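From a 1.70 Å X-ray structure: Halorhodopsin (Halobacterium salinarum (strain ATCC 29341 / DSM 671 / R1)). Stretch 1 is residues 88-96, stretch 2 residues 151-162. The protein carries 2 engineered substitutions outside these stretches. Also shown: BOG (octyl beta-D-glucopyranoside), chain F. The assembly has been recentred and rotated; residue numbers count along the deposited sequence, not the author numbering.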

# COMPACT_ATOMS: atom_id res chain seq x y z
N MET A 88 -22.72 7.24 -6.39
CA MET A 88 -23.27 8.13 -7.40
C MET A 88 -22.40 9.37 -7.44
O MET A 88 -22.12 9.98 -6.41
CB MET A 88 -24.72 8.50 -7.06
CG MET A 88 -25.70 7.33 -7.10
SD MET A 88 -25.75 6.46 -8.68
CE MET A 88 -26.25 7.76 -9.79
N ILE A 89 -21.95 9.73 -8.64
CA ILE A 89 -21.09 10.90 -8.81
C ILE A 89 -21.74 11.89 -9.77
O ILE A 89 -22.26 11.50 -10.81
CB ILE A 89 -19.71 10.50 -9.41
CG1 ILE A 89 -19.09 9.33 -8.63
CG2 ILE A 89 -18.78 11.70 -9.38
CD1 ILE A 89 -18.76 9.64 -7.19
N GLU A 90 -21.72 13.17 -9.41
CA GLU A 90 -22.31 14.18 -10.26
C GLU A 90 -21.30 14.65 -11.31
O GLU A 90 -20.22 15.11 -10.96
CB GLU A 90 -22.77 15.38 -9.43
CG GLU A 90 -23.51 16.42 -10.24
CD GLU A 90 -24.08 17.53 -9.38
OE1 GLU A 90 -24.85 17.22 -8.45
OE2 GLU A 90 -23.75 18.70 -9.63
N MET A 91 -21.66 14.53 -12.58
CA MET A 91 -20.75 14.95 -13.65
C MET A 91 -20.71 16.46 -13.77
O MET A 91 -21.73 17.14 -13.67
CB MET A 91 -21.18 14.31 -14.98
CG MET A 91 -21.08 12.79 -14.98
SD MET A 91 -19.38 12.20 -14.70
CE MET A 91 -19.34 12.00 -12.91
N PRO A 92 -19.51 17.02 -13.99
CA PRO A 92 -19.26 18.46 -14.12
C PRO A 92 -19.65 19.05 -15.47
O PRO A 92 -19.85 18.32 -16.44
CB PRO A 92 -17.76 18.57 -13.88
CG PRO A 92 -17.25 17.32 -14.54
CD PRO A 92 -18.24 16.27 -14.05
N ALA A 93 -19.75 20.38 -15.52
CA ALA A 93 -20.09 21.09 -16.75
C ALA A 93 -19.17 20.65 -17.88
O ALA A 93 -17.96 20.46 -17.67
CB ALA A 93 -19.97 22.59 -16.53
N GLY A 94 -19.73 20.50 -19.07
CA GLY A 94 -18.92 20.08 -20.21
C GLY A 94 -19.09 18.60 -20.52
O GLY A 94 -18.96 18.19 -21.67
N HIS A 95 -19.37 17.80 -19.49
CA HIS A 95 -19.56 16.37 -19.66
C HIS A 95 -20.90 16.14 -20.35
O HIS A 95 -21.83 16.93 -20.19
CB HIS A 95 -19.55 15.67 -18.29
CG HIS A 95 -19.60 14.18 -18.37
ND1 HIS A 95 -20.75 13.48 -18.69
CD2 HIS A 95 -18.64 13.24 -18.15
CE1 HIS A 95 -20.49 12.19 -18.66
NE2 HIS A 95 -19.22 12.01 -18.34
N ALA A 96 -21.00 15.07 -21.13
CA ALA A 96 -22.23 14.76 -21.85
C ALA A 96 -23.42 14.66 -20.91
O ALA A 96 -24.56 14.94 -21.31
CB ALA A 96 -22.07 13.45 -22.63
C1 BOG F . -15.12 15.47 -23.26
O1 BOG F . -13.91 15.90 -22.63
C2 BOG F . -16.12 14.93 -22.20
O2 BOG F . -15.54 13.84 -21.48
C3 BOG F . -17.44 14.49 -22.91
O3 BOG F . -18.38 13.99 -21.96
C4 BOG F . -18.03 15.70 -23.66
O4 BOG F . -19.25 15.34 -24.33
C5 BOG F . -16.99 16.24 -24.70
O5 BOG F . -15.75 16.60 -24.01
C6 BOG F . -17.55 17.47 -25.45
O6 BOG F . -17.54 18.65 -24.63
C1' BOG F . -12.95 16.39 -23.57
C2' BOG F . -11.57 16.31 -22.97
C3' BOG F . -10.83 15.16 -23.60
C4' BOG F . -9.42 15.00 -23.06
C5' BOG F . -8.72 13.83 -23.73
C6' BOG F . -7.47 13.44 -22.96
C7' BOG F . -6.76 12.28 -23.59
C8' BOG F . -5.52 11.94 -22.79
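Stretch 2 151-162: AAMTTSALLFRW

No direct hydrogen bond joins the two stretches; two waters and a detergent molecule supply the polar links. Water 1 donates to E90 O and to T155 O (2.7 Å each), while water 2 donates to A93 O (2.6 Å) and accepts from L158 N (2.9 Å), an amide in the first turn of a helix, with no preceding turn to supply a carbonyl, so that the water serves as its acceptor. Stretch 2 leaves one helix at T154, crosses a short loop and enters the next after the N-cap A157. It runs in the same order as stretch 1, a strand end leading into a type II turn from P92 to H95: I89 CA lies 7.1 Å from M153 CA, and P92 CA 5.5 Å from A157 CA. I89 points toward stretch 2, its CG2 3.3 Å from T155 CG2 and its CD1 3.9 Å from M153 CE. P92 packs CB on T155 O (3.4 Å) and CG on L158 N (3.6 Å) and R161 CD (3.8 Å). M91 CE covers one guanidinium face, 3.7 Å from R161 NH1; that NH1 donates to A152 O (3.0 Å) and T154 O (2.8 Å), tying the second helix to the end of the first and the start of the loop. L158 CD2 reaches G94 C (3.5 Å). Octyl glucoside bridges the far end: A96 N donates to BOG O3 (3.0 Å), W162 NE1 to BOG O2 (2.8 Å).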

# COMPACT_ATOMS: atom_id res chain seq x y z
N ALA A 151 -9.53 10.19 -11.24
CA ALA A 151 -10.23 10.69 -12.42
C ALA A 151 -11.73 10.48 -12.27
O ALA A 151 -12.53 11.36 -12.58
CB ALA A 151 -9.72 9.98 -13.68
N ALA A 152 -12.12 9.30 -11.78
CA ALA A 152 -13.53 8.97 -11.59
C ALA A 152 -14.19 9.76 -10.45
O ALA A 152 -15.35 10.14 -10.55
CB ALA A 152 -13.68 7.47 -11.33
N MET A 153 -13.44 10.01 -9.38
CA MET A 153 -13.99 10.72 -8.22
C MET A 153 -14.00 12.24 -8.31
O MET A 153 -14.69 12.90 -7.53
CB MET A 153 -13.23 10.31 -6.96
CG MET A 153 -13.34 8.84 -6.61
SD MET A 153 -15.03 8.30 -6.26
CE MET A 153 -15.53 7.64 -7.89
N THR A 154 -13.24 12.81 -9.25
CA THR A 154 -13.17 14.26 -9.40
C THR A 154 -14.45 14.84 -9.98
O THR A 154 -14.92 14.40 -11.03
CB THR A 154 -11.96 14.63 -10.27
OG1 THR A 154 -10.76 14.27 -9.57
CG2 THR A 154 -11.94 16.13 -10.58
N THR A 155 -15.02 15.84 -9.31
CA THR A 155 -16.28 16.43 -9.76
C THR A 155 -16.27 17.93 -9.99
O THR A 155 -17.23 18.47 -10.55
CB THR A 155 -17.40 16.16 -8.74
OG1 THR A 155 -17.04 16.74 -7.48
CG2 THR A 155 -17.61 14.66 -8.56
N SER A 156 -15.20 18.62 -9.59
CA SER A 156 -15.18 20.07 -9.73
C SER A 156 -15.09 20.58 -11.16
O SER A 156 -15.74 21.58 -11.50
CB SER A 156 -14.04 20.68 -8.88
OG SER A 156 -12.76 20.31 -9.37
N ALA A 157 -14.30 19.92 -12.00
CA ALA A 157 -14.16 20.34 -13.38
C ALA A 157 -13.77 19.18 -14.30
O ALA A 157 -13.01 18.30 -13.91
CB ALA A 157 -13.11 21.46 -13.48
N LEU A 158 -14.30 19.20 -15.51
CA LEU A 158 -14.02 18.17 -16.51
C LEU A 158 -12.51 18.10 -16.78
O LEU A 158 -11.95 17.02 -16.94
CB LEU A 158 -14.78 18.48 -17.81
CG LEU A 158 -14.84 17.40 -18.89
CD1 LEU A 158 -15.47 16.13 -18.32
CD2 LEU A 158 -15.65 17.90 -20.08
N LEU A 159 -11.87 19.26 -16.81
CA LEU A 159 -10.43 19.34 -17.05
C LEU A 159 -9.61 18.42 -16.13
O LEU A 159 -8.72 17.71 -16.59
CB LEU A 159 -9.96 20.78 -16.85
CG LEU A 159 -8.45 20.97 -16.71
CD1 LEU A 159 -7.77 20.58 -18.02
CD2 LEU A 159 -8.13 22.42 -16.35
N PHE A 160 -9.90 18.45 -14.84
CA PHE A 160 -9.16 17.64 -13.89
C PHE A 160 -9.43 16.14 -14.03
O PHE A 160 -8.54 15.33 -13.79
CB PHE A 160 -9.43 18.11 -12.47
CG PHE A 160 -8.96 19.52 -12.21
CD1 PHE A 160 -7.61 19.84 -12.34
CD2 PHE A 160 -9.86 20.52 -11.87
CE1 PHE A 160 -7.17 21.15 -12.12
CE2 PHE A 160 -9.43 21.84 -11.65
CZ PHE A 160 -8.08 22.15 -11.77
N ARG A 161 -10.65 15.78 -14.42
CA ARG A 161 -10.98 14.36 -14.62
C ARG A 161 -10.05 13.82 -15.71
O ARG A 161 -9.44 12.76 -15.55
CB ARG A 161 -12.44 14.18 -15.05
CG ARG A 161 -13.47 14.50 -13.97
CD ARG A 161 -14.89 14.30 -14.49
NE ARG A 161 -15.20 12.90 -14.83
CZ ARG A 161 -15.55 11.97 -13.94
NH1 ARG A 161 -15.63 12.27 -12.65
NH2 ARG A 161 -15.82 10.73 -14.34
N TRP A 162 -9.95 14.54 -16.82
CA TRP A 162 -9.11 14.10 -17.92
C TRP A 162 -7.61 14.25 -17.66
O TRP A 162 -6.80 13.50 -18.22
CB TRP A 162 -9.52 14.80 -19.22
CG TRP A 162 -10.79 14.22 -19.78
CD1 TRP A 162 -12.03 14.77 -19.72
CD2 TRP A 162 -10.94 12.96 -20.45
NE1 TRP A 162 -12.95 13.93 -20.30
CE2 TRP A 162 -12.31 12.81 -20.76
CE3 TRP A 162 -10.05 11.93 -20.81
CZ2 TRP A 162 -12.82 11.68 -21.41
CZ3 TRP A 162 -10.55 10.80 -21.46
CH2 TRP A 162 -11.93 10.69 -21.76
O HOH W 1 -19.86 17.81 -10.61
O HOH W 2 -16.12 21.40 -16.04